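PDB 6C72: particle-associated glycoside hydrolase from Acinetobacter phage Fri1, which serves as a trimeric tailspike that binds zinc and depolymerises the capsular polysaccharide of Acinetobacter baumannii, probably by glycosidic cleavage, as the phage enters its host. Local coordinates for residues A[382-387]-A[409-414]; A[391-396]-A[415-420]; A[486-491]-A[580-585]; A[528-533]-A[556-561]. All blocks are in the same frame, centred on the assembly; numbering follows the deposited sequence.

Contact 1 of 4, residues A[382-387]-A[409-414]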
loop_
_atom_site.group_PDB
_atom_site.type_symbol
_atom_site.label_atom_id
_atom_site.label_comp_id
_atom_site.label_asym_id
_atom_site.label_seq_id
_atom_site.Cartn_x
_atom_site.Cartn_y
_atom_site.Cartn_z
ATOM N N LEU A 382 -16.880 -1.483 -20.292
ATOM C CA LEU A 382 -17.482 -1.577 -18.961
ATOM C C LEU A 382 -16.433 -1.905 -17.912
ATOM O O LEU A 382 -15.583 -2.781 -18.112
ATOM C CB LEU A 382 -18.546 -2.676 -18.925
ATOM C CG LEU A 382 -19.709 -2.676 -19.909
ATOM C CD1 LEU A 382 -20.466 -3.975 -19.743
ATOM C CD2 LEU A 382 -20.626 -1.472 -19.703
ATOM N N ALA A 383 -16.504 -1.217 -16.776
ATOM C CA ALA A 383 -15.616 -1.586 -15.681
ATOM C C ALA A 383 -16.024 -2.920 -15.056
ATOM O O ALA A 383 -15.159 -3.740 -14.734
ATOM C CB ALA A 383 -15.581 -0.483 -14.620
ATOM N N PHE A 384 -17.328 -3.166 -14.896
ATOM C CA PHE A 384 -17.835 -4.368 -14.233
ATOM C C PHE A 384 -18.885 -5.032 -15.102
ATOM O O PHE A 384 -19.791 -4.359 -15.606
ATOM C CB PHE A 384 -18.458 -4.052 -12.870
ATOM C CG PHE A 384 -17.480 -3.555 -11.870
ATOM C CD1 PHE A 384 -16.745 -4.447 -11.103
ATOM C CD2 PHE A 384 -17.267 -2.193 -11.717
ATOM C CE1 PHE A 384 -15.827 -3.993 -10.176
ATOM C CE2 PHE A 384 -16.348 -1.727 -10.805
ATOM C CZ PHE A 384 -15.624 -2.624 -10.029
ATOM N N SER A 385 -18.790 -6.351 -15.243
ATOM C CA SER A 385 -19.801 -7.133 -15.951
ATOM C C SER A 385 -20.130 -8.338 -15.074
ATOM O O SER A 385 -19.354 -9.296 -14.996
ATOM C CB SER A 385 -19.302 -7.550 -17.335
ATOM O OG SER A 385 -20.349 -8.104 -18.110
ATOM N N THR A 386 -21.263 -8.274 -14.388
ATOM C CA THR A 386 -21.690 -9.334 -13.487
ATOM C C THR A 386 -22.590 -10.299 -14.246
ATOM O O THR A 386 -23.737 -9.971 -14.562
ATOM C CB THR A 386 -22.409 -8.745 -12.277
ATOM O OG1 THR A 386 -21.541 -7.821 -11.617
ATOM C CG2 THR A 386 -22.793 -9.833 -11.292
ATOM N N THR A 387 -22.093 -11.507 -14.498
ATOM C CA THR A 387 -22.903 -12.475 -15.227
ATOM C C THR A 387 -24.073 -12.961 -14.375
ATOM O O THR A 387 -25.214 -13.021 -14.849
ATOM C CB THR A 387 -22.033 -13.658 -15.663
ATOM O OG1 THR A 387 -20.860 -13.177 -16.322
ATOM C CG2 THR A 387 -22.783 -14.565 -16.622
ATOM N N LYS A 409 -20.361 1.978 -23.548
ATOM C CA LYS A 409 -20.373 3.263 -22.861
ATOM C C LYS A 409 -20.872 3.200 -21.419
ATOM O O LYS A 409 -20.859 4.228 -20.735
ATOM C CB LYS A 409 -21.240 4.252 -23.643
ATOM C CG LYS A 409 -20.834 4.438 -25.096
ATOM C CD LYS A 409 -19.553 5.233 -25.194
ATOM C CE LYS A 409 -19.215 5.585 -26.634
ATOM N NZ LYS A 409 -18.013 6.464 -26.677
ATOM N N GLY A 410 -21.333 2.051 -20.947
ATOM C CA GLY A 410 -21.889 1.961 -19.612
ATOM C C GLY A 410 -20.835 1.852 -18.529
ATOM O O GLY A 410 -19.651 1.613 -18.771
ATOM N N PHE A 411 -21.274 2.054 -17.287
ATOM C CA PHE A 411 -20.363 1.821 -16.170
ATOM C C PHE A 411 -20.258 0.335 -15.855
ATOM O O PHE A 411 -19.169 -0.167 -15.553
ATOM C CB PHE A 411 -20.812 2.604 -14.940
ATOM C CG PHE A 411 -20.048 2.267 -13.689
ATOM C CD1 PHE A 411 -18.843 2.882 -13.414
ATOM C CD2 PHE A 411 -20.549 1.348 -12.779
ATOM C CE1 PHE A 411 -18.141 2.586 -12.268
ATOM C CE2 PHE A 411 -19.854 1.039 -11.628
ATOM C CZ PHE A 411 -18.646 1.654 -11.369
ATOM N N SER A 412 -21.373 -0.379 -15.926
ATOM C CA SER A 412 -21.406 -1.778 -15.538
ATOM C C SER A 412 -22.589 -2.433 -16.223
ATOM O O SER A 412 -23.474 -1.764 -16.754
ATOM C CB SER A 412 -21.492 -1.935 -14.015
ATOM O OG SER A 412 -22.667 -1.329 -13.505
ATOM N N TYR A 413 -22.581 -3.753 -16.214
ATOM C CA TYR A 413 -23.690 -4.553 -16.697
ATOM C C TYR A 413 -24.167 -5.428 -15.548
ATOM O O TYR A 413 -23.355 -6.096 -14.902
ATOM C CB TYR A 413 -23.263 -5.411 -17.898
ATOM C CG TYR A 413 -24.190 -6.572 -18.164
ATOM C CD1 TYR A 413 -25.449 -6.374 -18.733
ATOM C CD2 TYR A 413 -23.819 -7.866 -17.820
ATOM C CE1 TYR A 413 -26.305 -7.437 -18.954
ATOM C CE2 TYR A 413 -24.663 -8.937 -18.036
ATOM C CZ TYR A 413 -25.901 -8.722 -18.604
ATOM O OH TYR A 413 -26.736 -9.797 -18.816
ATOM N N ASN A 414 -25.471 -5.382 -15.260
ATOM C CA ASN A 414 -26.097 -6.344 -14.349
ATOM C C ASN A 414 -25.422 -6.354 -12.977
ATOM O O ASN A 414 -25.324 -7.396 -12.329
ATOM C CB ASN A 414 -26.080 -7.747 -14.971
ATOM C CG ASN A 414 -27.053 -8.705 -14.312
ATOM O OD1 ASN A 414 -28.128 -8.313 -13.855
ATOM N ND2 ASN A 414 -26.674 -9.984 -14.262
#

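Contact 2 of 4, residues A[391-396]-A[415-420]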
loop_
_atom_site.group_PDB
_atom_site.type_symbol
_atom_site.label_atom_id
_atom_site.label_comp_id
_atom_site.label_asym_id
_atom_site.label_seq_id
_atom_site.Cartn_x
_atom_site.Cartn_y
_atom_site.Cartn_z
ATOM N N TYR A 391 -25.706 -10.928 -7.764
ATOM C CA TYR A 391 -24.460 -10.782 -7.032
ATOM C C TYR A 391 -24.210 -9.310 -6.733
ATOM O O TYR A 391 -24.560 -8.428 -7.525
ATOM C CB TYR A 391 -23.300 -11.369 -7.821
ATOM C CG TYR A 391 -23.225 -12.874 -7.765
ATOM C CD1 TYR A 391 -24.222 -13.624 -7.142
ATOM C CD2 TYR A 391 -22.156 -13.546 -8.323
ATOM C CE1 TYR A 391 -24.146 -15.013 -7.088
ATOM C CE2 TYR A 391 -22.071 -14.925 -8.275
ATOM C CZ TYR A 391 -23.064 -15.649 -7.661
ATOM O OH TYR A 391 -22.959 -17.010 -7.640
ATOM N N VAL A 392 -23.627 -9.040 -5.573
ATOM C CA VAL A 392 -23.495 -7.679 -5.081
ATOM C C VAL A 392 -22.038 -7.413 -4.761
ATOM O O VAL A 392 -21.323 -8.307 -4.299
ATOM C CB VAL A 392 -24.381 -7.442 -3.831
ATOM C CG1 VAL A 392 -24.370 -5.957 -3.420
ATOM C CG2 VAL A 392 -25.798 -7.920 -4.089
ATOM N N ILE A 393 -21.596 -6.189 -5.019
ATOM C CA ILE A 393 -20.350 -5.689 -4.458
ATOM C C ILE A 393 -20.726 -4.963 -3.176
ATOM O O ILE A 393 -21.260 -3.854 -3.213
ATOM C CB ILE A 393 -19.602 -4.766 -5.422
ATOM C CG1 ILE A 393 -19.374 -5.463 -6.758
ATOM C CG2 ILE A 393 -18.278 -4.330 -4.807
ATOM C CD1 ILE A 393 -18.706 -4.579 -7.810
ATOM N N THR A 394 -20.433 -5.597 -2.046
ATOM C CA THR A 394 -20.907 -5.122 -0.761
ATOM C C THR A 394 -20.258 -3.811 -0.374
ATOM O O THR A 394 -20.932 -2.902 0.122
ATOM C CB THR A 394 -20.620 -6.189 0.278
ATOM O OG1 THR A 394 -21.338 -7.364 -0.092
ATOM C CG2 THR A 394 -21.067 -5.745 1.648
ATOM N N SER A 395 -18.954 -3.692 -0.575
ATOM C CA SER A 395 -18.259 -2.473 -0.197
ATOM C C SER A 395 -16.984 -2.361 -1.012
ATOM O O SER A 395 -16.507 -3.339 -1.602
ATOM C CB SER A 395 -17.918 -2.462 1.293
ATOM O OG SER A 395 -17.086 -3.547 1.607
ATOM N N GLY A 396 -16.415 -1.175 -0.991
ATOM C CA GLY A 396 -15.127 -0.971 -1.600
ATOM C C GLY A 396 -14.930 0.467 -2.038
ATOM O O GLY A 396 -15.740 1.349 -1.754
ATOM N N THR A 415 -24.927 -5.201 -12.532
ATOM C CA THR A 415 -24.154 -5.100 -11.299
ATOM C C THR A 415 -24.970 -4.417 -10.201
ATOM O O THR A 415 -25.786 -3.532 -10.478
ATOM C CB THR A 415 -22.845 -4.354 -11.573
ATOM O OG1 THR A 415 -22.122 -5.078 -12.576
ATOM C CG2 THR A 415 -21.986 -4.268 -10.340
ATOM N N LEU A 416 -24.771 -4.859 -8.955
ATOM C CA LEU A 416 -25.428 -4.288 -7.781
ATOM C C LEU A 416 -24.369 -3.963 -6.739
ATOM O O LEU A 416 -23.439 -4.753 -6.531
ATOM C CB LEU A 416 -26.444 -5.248 -7.179
ATOM C CG LEU A 416 -27.555 -5.793 -8.069
ATOM C CD1 LEU A 416 -28.177 -7.021 -7.416
ATOM C CD2 LEU A 416 -28.614 -4.708 -8.317
ATOM N N VAL A 417 -24.475 -2.787 -6.117
ATOM C CA VAL A 417 -23.555 -2.392 -5.060
ATOM C C VAL A 417 -24.377 -1.865 -3.892
ATOM O O VAL A 417 -25.605 -1.780 -3.955
ATOM C CB VAL A 417 -22.514 -1.344 -5.526
ATOM C CG1 VAL A 417 -21.797 -1.800 -6.798
ATOM C CG2 VAL A 417 -23.131 0.050 -5.706
ATOM N N THR A 418 -23.692 -1.504 -2.817
ATOM C CA THR A 418 -24.335 -0.814 -1.707
ATOM C C THR A 418 -23.675 0.546 -1.538
ATOM O O THR A 418 -22.737 0.905 -2.262
ATOM C CB THR A 418 -24.261 -1.631 -0.415
ATOM O OG1 THR A 418 -23.000 -1.415 0.219
ATOM C CG2 THR A 418 -24.427 -3.108 -0.700
ATOM N N GLY A 419 -24.181 1.312 -0.577
ATOM C CA GLY A 419 -23.634 2.623 -0.289
ATOM C C GLY A 419 -22.225 2.605 0.249
ATOM O O GLY A 419 -21.576 3.658 0.271
ATOM N N ASP A 420 -21.735 1.442 0.676
ATOM C CA ASP A 420 -20.361 1.322 1.130
ATOM C C ASP A 420 -19.397 1.054 -0.023
ATOM O O ASP A 420 -18.226 0.768 0.220
ATOM C CB ASP A 420 -20.264 0.244 2.211
ATOM C CG ASP A 420 -21.064 0.608 3.447
ATOM O OD1 ASP A 420 -20.966 1.776 3.899
ATOM O OD2 ASP A 420 -21.824 -0.250 3.957
HETATM O O HOH W 1 -22.411 -7.254 -8.693
HETATM O O HOH W 2 -21.488 -2.685 3.456
#

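Contact 3 of 4, residues A[486-491]-A[580-585]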
loop_
_atom_site.group_PDB
_atom_site.type_symbol
_atom_site.label_atom_id
_atom_site.label_comp_id
_atom_site.label_asym_id
_atom_site.label_seq_id
_atom_site.Cartn_x
_atom_site.Cartn_y
_atom_site.Cartn_z
ATOM N N PHE A 486 -32.960 25.155 21.965
ATOM C CA PHE A 486 -34.255 24.703 21.477
ATOM C C PHE A 486 -34.100 23.238 21.090
ATOM O O PHE A 486 -33.321 22.914 20.193
ATOM C CB PHE A 486 -34.724 25.556 20.296
ATOM C CG PHE A 486 -36.007 25.093 19.682
ATOM C CD1 PHE A 486 -36.000 24.147 18.678
ATOM C CD2 PHE A 486 -37.216 25.615 20.095
ATOM C CE1 PHE A 486 -37.172 23.718 18.102
ATOM C CE2 PHE A 486 -38.406 25.189 19.524
ATOM C CZ PHE A 486 -38.387 24.237 18.531
ATOM N N ASN A 487 -34.794 22.353 21.797
ATOM C CA ASN A 487 -34.760 20.923 21.525
ATOM C C ASN A 487 -36.171 20.409 21.355
ATOM O O ASN A 487 -37.076 20.767 22.116
ATOM C CB ASN A 487 -34.072 20.125 22.627
ATOM C CG ASN A 487 -32.576 20.285 22.596
ATOM O OD1 ASN A 487 -31.886 19.564 21.873
ATOM N ND2 ASN A 487 -32.056 21.240 23.371
ATOM N N THR A 488 -36.348 19.540 20.374
ATOM C CA THR A 488 -37.655 18.989 20.080
ATOM C C THR A 488 -37.557 17.468 19.994
ATOM O O THR A 488 -36.610 16.931 19.412
ATOM C CB THR A 488 -38.215 19.631 18.791
ATOM O OG1 THR A 488 -39.460 19.026 18.438
ATOM C CG2 THR A 488 -37.259 19.474 17.639
ATOM N N GLU A 489 -38.497 16.783 20.649
ATOM C CA GLU A 489 -38.661 15.337 20.572
ATOM C C GLU A 489 -40.124 15.015 20.283
ATOM O O GLU A 489 -41.014 15.851 20.469
ATOM C CB GLU A 489 -38.215 14.627 21.863
ATOM C CG GLU A 489 -36.717 14.603 22.096
ATOM C CD GLU A 489 -36.339 13.942 23.411
ATOM O OE1 GLU A 489 -37.054 14.144 24.416
ATOM O OE2 GLU A 489 -35.319 13.218 23.444
ATOM N N ILE A 490 -40.375 13.772 19.876
ATOM C CA ILE A 490 -41.699 13.385 19.399
ATOM C C ILE A 490 -41.949 11.920 19.738
ATOM O O ILE A 490 -41.055 11.069 19.620
ATOM C CB ILE A 490 -41.822 13.678 17.889
ATOM C CG1 ILE A 490 -43.283 13.676 17.436
ATOM C CG2 ILE A 490 -40.951 12.722 17.066
ATOM C CD1 ILE A 490 -43.475 14.209 15.998
ATOM N N ARG A 491 -43.174 11.627 20.168
ATOM C CA ARG A 491 -43.533 10.281 20.600
ATOM C C ARG A 491 -44.909 9.941 20.059
ATOM O O ARG A 491 -45.725 10.828 19.800
ATOM C CB ARG A 491 -43.537 10.149 22.133
ATOM C CG ARG A 491 -42.183 10.323 22.772
ATOM C CD ARG A 491 -41.273 9.169 22.383
ATOM N NE ARG A 491 -39.942 9.251 22.983
ATOM C CZ ARG A 491 -38.929 9.938 22.448
ATOM N NH1 ARG A 491 -39.106 10.596 21.308
ATOM N NH2 ARG A 491 -37.740 9.957 23.048
ATOM N N LYS A 580 -45.576 16.144 20.055
ATOM C CA LYS A 580 -44.291 16.785 19.812
ATOM C C LYS A 580 -44.066 17.860 20.868
ATOM O O LYS A 580 -44.989 18.619 21.187
ATOM C CB LYS A 580 -44.241 17.375 18.404
ATOM C CG LYS A 580 -42.949 18.110 18.049
ATOM C CD LYS A 580 -42.985 18.518 16.577
ATOM C CE LYS A 580 -41.691 19.174 16.112
ATOM N NZ LYS A 580 -41.509 20.565 16.651
ATOM N N VAL A 581 -42.856 17.903 21.430
ATOM C CA VAL A 581 -42.492 18.880 22.447
ATOM C C VAL A 581 -41.350 19.750 21.933
ATOM O O VAL A 581 -40.334 19.235 21.455
ATOM C CB VAL A 581 -42.083 18.209 23.766
ATOM C CG1 VAL A 581 -42.048 19.262 24.855
ATOM C CG2 VAL A 581 -43.058 17.117 24.122
ATOM N N ASP A 582 -41.508 21.065 22.073
ATOM C CA ASP A 582 -40.453 22.043 21.824
ATOM C C ASP A 582 -40.057 22.653 23.163
ATOM O O ASP A 582 -40.909 23.194 23.875
ATOM C CB ASP A 582 -40.924 23.148 20.870
ATOM C CG ASP A 582 -41.491 22.609 19.560
ATOM O OD1 ASP A 582 -41.106 21.501 19.127
ATOM O OD2 ASP A 582 -42.310 23.318 18.939
ATOM N N VAL A 583 -38.779 22.563 23.515
ATOM C CA VAL A 583 -38.283 23.068 24.790
ATOM C C VAL A 583 -37.313 24.211 24.515
ATOM O O VAL A 583 -36.348 24.051 23.755
ATOM C CB VAL A 583 -37.598 21.969 25.627
ATOM C CG1 VAL A 583 -37.136 22.525 26.968
ATOM C CG2 VAL A 583 -38.520 20.773 25.825
ATOM N N PHE A 584 -37.573 25.354 25.145
ATOM C CA PHE A 584 -36.699 26.521 25.127
ATOM C C PHE A 584 -36.036 26.600 26.497
ATOM O O PHE A 584 -36.738 26.657 27.513
ATOM C CB PHE A 584 -37.500 27.801 24.862
ATOM C CG PHE A 584 -38.320 27.773 23.600
ATOM C CD1 PHE A 584 -39.479 27.021 23.515
ATOM C CD2 PHE A 584 -37.937 28.526 22.491
ATOM C CE1 PHE A 584 -40.225 26.999 22.355
ATOM C CE2 PHE A 584 -38.685 28.512 21.325
ATOM C CZ PHE A 584 -39.829 27.744 21.260
ATOM N N SER A 585 -34.706 26.621 26.540
ATOM C CA SER A 585 -34.040 26.672 27.836
ATOM C C SER A 585 -32.721 27.415 27.703
ATOM O O SER A 585 -32.225 27.651 26.601
ATOM C CB SER A 585 -33.803 25.274 28.398
ATOM O OG SER A 585 -32.843 24.585 27.626
HETATM O O HOH W 3 -34.068 23.100 24.921
#

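Contact 4 of 4, residues A[528-533]-A[556-561]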
loop_
_atom_site.group_PDB
_atom_site.type_symbol
_atom_site.label_atom_id
_atom_site.label_comp_id
_atom_site.label_asym_id
_atom_site.label_seq_id
_atom_site.Cartn_x
_atom_site.Cartn_y
_atom_site.Cartn_z
ATOM N N ALA A 528 -57.559 15.956 16.006
ATOM C CA ALA A 528 -57.165 16.940 16.995
ATOM C C ALA A 528 -55.916 17.644 16.506
ATOM O O ALA A 528 -55.088 17.055 15.808
ATOM C CB ALA A 528 -56.900 16.299 18.366
ATOM N N TYR A 529 -55.825 18.926 16.840
ATOM C CA TYR A 529 -54.582 19.685 16.736
ATOM C C TYR A 529 -54.622 20.680 17.894
ATOM O O TYR A 529 -55.329 21.698 17.832
ATOM C CB TYR A 529 -54.426 20.374 15.388
ATOM C CG TYR A 529 -53.010 20.843 15.140
ATOM C CD1 TYR A 529 -52.465 21.887 15.887
ATOM C CD2 TYR A 529 -52.232 20.285 14.125
ATOM C CE1 TYR A 529 -51.167 22.330 15.671
ATOM C CE2 TYR A 529 -50.932 20.731 13.884
ATOM C CZ TYR A 529 -50.404 21.756 14.663
ATOM O OH TYR A 529 -49.117 22.209 14.442
ATOM N N VAL A 530 -53.922 20.339 18.966
ATOM C CA VAL A 530 -53.982 21.057 20.229
ATOM C C VAL A 530 -52.576 21.502 20.585
ATOM O O VAL A 530 -51.634 20.705 20.504
ATOM C CB VAL A 530 -54.580 20.170 21.338
ATOM C CG1 VAL A 530 -54.465 20.836 22.699
ATOM C CG2 VAL A 530 -56.019 19.835 21.007
ATOM N N GLU A 531 -52.426 22.772 20.944
ATOM C CA GLU A 531 -51.154 23.305 21.404
ATOM C C GLU A 531 -51.255 23.617 22.892
ATOM O O GLU A 531 -52.169 24.326 23.325
ATOM C CB GLU A 531 -50.754 24.543 20.598
ATOM C CG GLU A 531 -50.406 24.225 19.146
ATOM C CD GLU A 531 -50.153 25.462 18.292
ATOM O OE1 GLU A 531 -50.657 26.560 18.631
ATOM O OE2 GLU A 531 -49.420 25.347 17.283
ATOM N N LEU A 532 -50.339 23.056 23.672
ATOM C CA LEU A 532 -50.229 23.337 25.094
ATOM C C LEU A 532 -48.906 24.045 25.348
ATOM O O LEU A 532 -47.876 23.685 24.761
ATOM C CB LEU A 532 -50.310 22.046 25.926
ATOM C CG LEU A 532 -51.527 21.128 25.746
ATOM C CD1 LEU A 532 -51.484 19.993 26.732
ATOM C CD2 LEU A 532 -52.850 21.890 25.882
ATOM N N PHE A 533 -48.929 25.029 26.249
ATOM C CA PHE A 533 -47.793 25.910 26.506
ATOM C C PHE A 533 -47.476 25.918 27.994
ATOM O O PHE A 533 -48.383 25.839 28.828
ATOM C CB PHE A 533 -48.087 27.343 26.035
ATOM C CG PHE A 533 -48.475 27.434 24.588
ATOM C CD1 PHE A 533 -49.767 27.145 24.179
ATOM C CD2 PHE A 533 -47.537 27.797 23.630
ATOM C CE1 PHE A 533 -50.112 27.224 22.843
ATOM C CE2 PHE A 533 -47.876 27.883 22.291
ATOM C CZ PHE A 533 -49.156 27.599 21.892
ATOM N N VAL A 556 -58.984 14.898 22.038
ATOM C CA VAL A 556 -58.068 14.535 23.109
ATOM C C VAL A 556 -58.407 15.365 24.338
ATOM O O VAL A 556 -58.916 16.484 24.228
ATOM C CB VAL A 556 -56.585 14.753 22.695
ATOM C CG1 VAL A 556 -56.283 16.230 22.517
ATOM C CG2 VAL A 556 -55.627 14.118 23.700
ATOM N N LYS A 557 -58.153 14.794 25.508
ATOM C CA LYS A 557 -58.295 15.475 26.787
ATOM C C LYS A 557 -56.922 15.586 27.433
ATOM O O LYS A 557 -56.091 14.684 27.298
ATOM C CB LYS A 557 -59.276 14.731 27.707
ATOM C CG LYS A 557 -60.706 14.766 27.203
ATOM C CD LYS A 557 -61.506 13.498 27.542
ATOM C CE LYS A 557 -61.872 13.361 29.017
ATOM N NZ LYS A 557 -62.994 12.351 29.234
ATOM N N TYR A 558 -56.668 16.707 28.093
ATOM C CA TYR A 558 -55.370 16.951 28.697
ATOM C C TYR A 558 -55.564 17.530 30.085
ATOM O O TYR A 558 -56.568 18.183 30.365
ATOM C CB TYR A 558 -54.521 17.893 27.834
ATOM C CG TYR A 558 -55.260 19.131 27.415
ATOM C CD1 TYR A 558 -55.262 20.264 28.216
ATOM C CD2 TYR A 558 -55.969 19.168 26.220
ATOM C CE1 TYR A 558 -55.936 21.392 27.844
ATOM C CE2 TYR A 558 -56.646 20.300 25.840
ATOM C CZ TYR A 558 -56.630 21.400 26.665
ATOM O OH TYR A 558 -57.307 22.528 26.305
ATOM N N SER A 559 -54.590 17.281 30.953
ATOM C CA SER A 559 -54.647 17.743 32.330
ATOM C C SER A 559 -53.230 17.893 32.852
ATOM O O SER A 559 -52.377 17.037 32.613
ATOM C CB SER A 559 -55.430 16.778 33.217
ATOM O OG SER A 559 -55.263 17.100 34.586
ATOM N N TRP A 560 -52.992 18.994 33.550
ATOM C CA TRP A 560 -51.712 19.299 34.166
ATOM C C TRP A 560 -51.817 19.081 35.667
ATOM O O TRP A 560 -52.810 19.468 36.301
ATOM C CB TRP A 560 -51.280 20.748 33.888
ATOM C CG TRP A 560 -50.831 20.997 32.481
ATOM C CD1 TRP A 560 -51.560 21.562 31.470
ATOM C CD2 TRP A 560 -49.544 20.697 31.929
ATOM N NE1 TRP A 560 -50.809 21.617 30.320
ATOM C CE2 TRP A 560 -49.568 21.096 30.574
ATOM C CE3 TRP A 560 -48.371 20.129 32.447
ATOM C CZ2 TRP A 560 -48.469 20.939 29.732
ATOM C CZ3 TRP A 560 -47.275 19.977 31.602
ATOM C CH2 TRP A 560 -47.336 20.372 30.262
ATOM N N SER A 561 -50.791 18.451 36.227
ATOM C CA SER A 561 -50.591 18.375 37.670
ATOM C C SER A 561 -49.179 18.894 37.904
ATOM O O SER A 561 -48.206 18.152 37.738
ATOM C CB SER A 561 -50.768 16.956 38.179
ATOM O OG SER A 561 -50.454 16.881 39.555
#

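Contact 1 of 4, residues A[382-387]-A[409-414]
Phe384 O is approached twice from the other strand: Tyr413 N donates a hydrogen bond to it at 2.9 Å, and the CA-H of Ser412 adds a C-H...O contact, Ser412 CA lying 3.0 Å from Phe384 O. One step on, Thr386 N returns a straighter bond (167°) to Tyr413 O, so two short parallel strands, on successive turns of the beta-helix, run in step. Asn414 ND2 extends the pairing with its side chain, donating to Thr386 O at 3.0 Å, and also bonds Thr389 OG1. Leu382, just before the strand, spreads its branches: CD2 reaches Gly410 O at 3.4 Å, while CD1 rests on Tyr413 CB at 3.6 Å. On the face of Ser385 and Tyr413, Ser385 OG meets Tyr413 CD2. The Phe384 and Phe411 side chains lie side by side, pointing the same way, with Phe411 CZ at the edge of the Phe384 ring and the planes 45° apart. Phe411, whose CB points away from the other strand, comes back to it through its ring, CG anti to the backbone N (chi1 172°). Beyond the pair, Phe384 packs on Ile361 of strand 360-363, while Phe411 stacks on Phe433, meets Phe398 edge-to-face and touches Val438 of helix 438-441.

Contact 2 of 4, residues A[391-396]-A[415-420]
Ile393 and Val417 pair at the middle of two short parallel strands, 392-394 and 416-418, whose axes come within 4.5 Å at an angle of 18°. They belong to successive turns of a parallel beta-helix, and both chains bend just beyond, at Ser395 and at Gly419-Asp420. Ile393 N donates to Leu416 O at 2.8 Å, in the carbonyl plane; the return bond from Thr418 N to Ile393 O is weak. Towards the inside, Ile393 CB meets Val417 CG1 at 3.9 Å, and Ile393 also packs on Phe384. On the other face Val392 crosses Leu416, its CG2 against Leu416 CB at 4.1 Å, while Val392 CG1 faces Thr418 CG2. Thr418 holds the bend: chi1 83° sets OG1 between its own N and carbonyl carbon, from where it donates to Thr394 O and accepts from Asp420 N at 3.2 Å, an ST turn. Past the corner Ser395 CB lies 3.7 Å from Asp420 CB. The hydroxyl of Ser395 bonds the backbone N of Asp371, a zinc-binding residue, and Asp420 OD2 bonds Thr463. Pairing resumes where Gly396 N donates to Asp420 O at 2.9 Å, nearly straight at 164°.

Contact 3 of 4, residues A[486-491]-A[580-585]
Phe486 and Phe584 open the pairing of two antiparallel neighbours in the six-stranded sheet of the C-terminal beta-sandwich. The Phe486 ring, with CG anti to its backbone N (chi1 176°), turns an edge to the face of Phe584 in a T-shaped pair: centroids 4.9 Å apart, planes at 73°, and Phe486 CD2 over the Phe584 ring toward its rim. The same ring lies beside Asp582, CE2 meeting Asp582 CB at 3.5 Å, and makes a cation-pi contact with Lys580 of the second subunit. Asn487 forms a hydrogen-bonded pair with Val583, its N donating to Val583 O and its O accepting from Val583 N at 2.8 Å. Asn487 ND2 adds a water that in turn donates to Val583 O. At Thr488 the sheet face carrying Phe486 becomes polar: Thr488 OG1 stands 3.1 Å from both Asp582 OD1 and Val581 O. Glu489 and Val581 form the next hydrogen-bonded pair, Glu489 O receiving Val581 N at 2.9 Å; on the face it shares with Asn487, the Glu489 carboxylate binds Lys592 NZ and Trp595 NE1. Ile490 returns to the Phe486 face, where its CG1 lies 3.9 Å from Lys580 CB. From there the Lys580 chain runs out extended past Thr488 OG1, and a bend at its last torsion (chi4 -73°) swings NZ to Asp582 OD1, a 2.7 Å salt bridge that uses the syn lone pair of the carboxylate oxygen.

Contact 4 of 4, residues A[528-533]-A[556-561]
Side chains of strand 528-533 and strand 556-561 meet in the interior between the two sheets of the C-terminal beta-sandwich, with Leu532 lodged against Tyr558 and Trp560. The strands run in similar directions, 18° apart, and their axes come no nearer than 9.0 Å, so the contact is made entirely by side chains. At one end Val556 CG1 sits between two partners, 3.9 Å from Val530 CG2 and 4.2 Å from Ala528 CB. Val530 then offers its other branch, CG1, to Tyr558 CE2 at 3.9 Å. The Tyr558 ring is the middle of the packing: chi1 49° sets CG between the backbone N and the carbonyl carbon, and the ring then presents a face to Leu532 CD2, which sits over its centre in a CH-pi contact, 3.7 Å from the centroid and 11° off the normal. The second branch of Leu532, CD1, leans on Tyr558 CB and reaches Trp560 NE1 at 4.0 Å. Leu565 of strand 564-569 packs against Leu532, Tyr558 and Trp560. The polar end of Tyr558 is taken up by Glu547 OE2, and its side chain lies close to His545, a zinc-binding residue. Tyr529 and Phe533, which turn away from strand 556-561, form edge-to-face pairs with Phe533 of the third subunit and Tyr529 of the second. One face of strand 528-533 thus serves the trimer, and the other the apolar core between the sheets typical of a beta-sandwich.

Overall arrangement
Contacts 1 and 2 touch, Thr386 OG1 probably bonding Thr415 OG1: segments 382-387 and 391-396 follow one another on one turn of the beta-helix, 409-414 and 415-420 on the next. Both are partly buried and parallel, and each short backbone pairing is supplemented by a side-chain bond to a carbonyl, from Asn414 in contact 1 and from Thr418 in contact 2. Contacts 3 and 4 lie in the C-terminal sandwich, contact 3 centred about 39 Å from contact 2, and are buried. They share the six-stranded sheet, but contact 3 joins strands within it through antiparallel backbone bonds, a phenylalanine pair and a threonine hydroxyl, whereas contact 4 joins it to the second sheet through apolar packing.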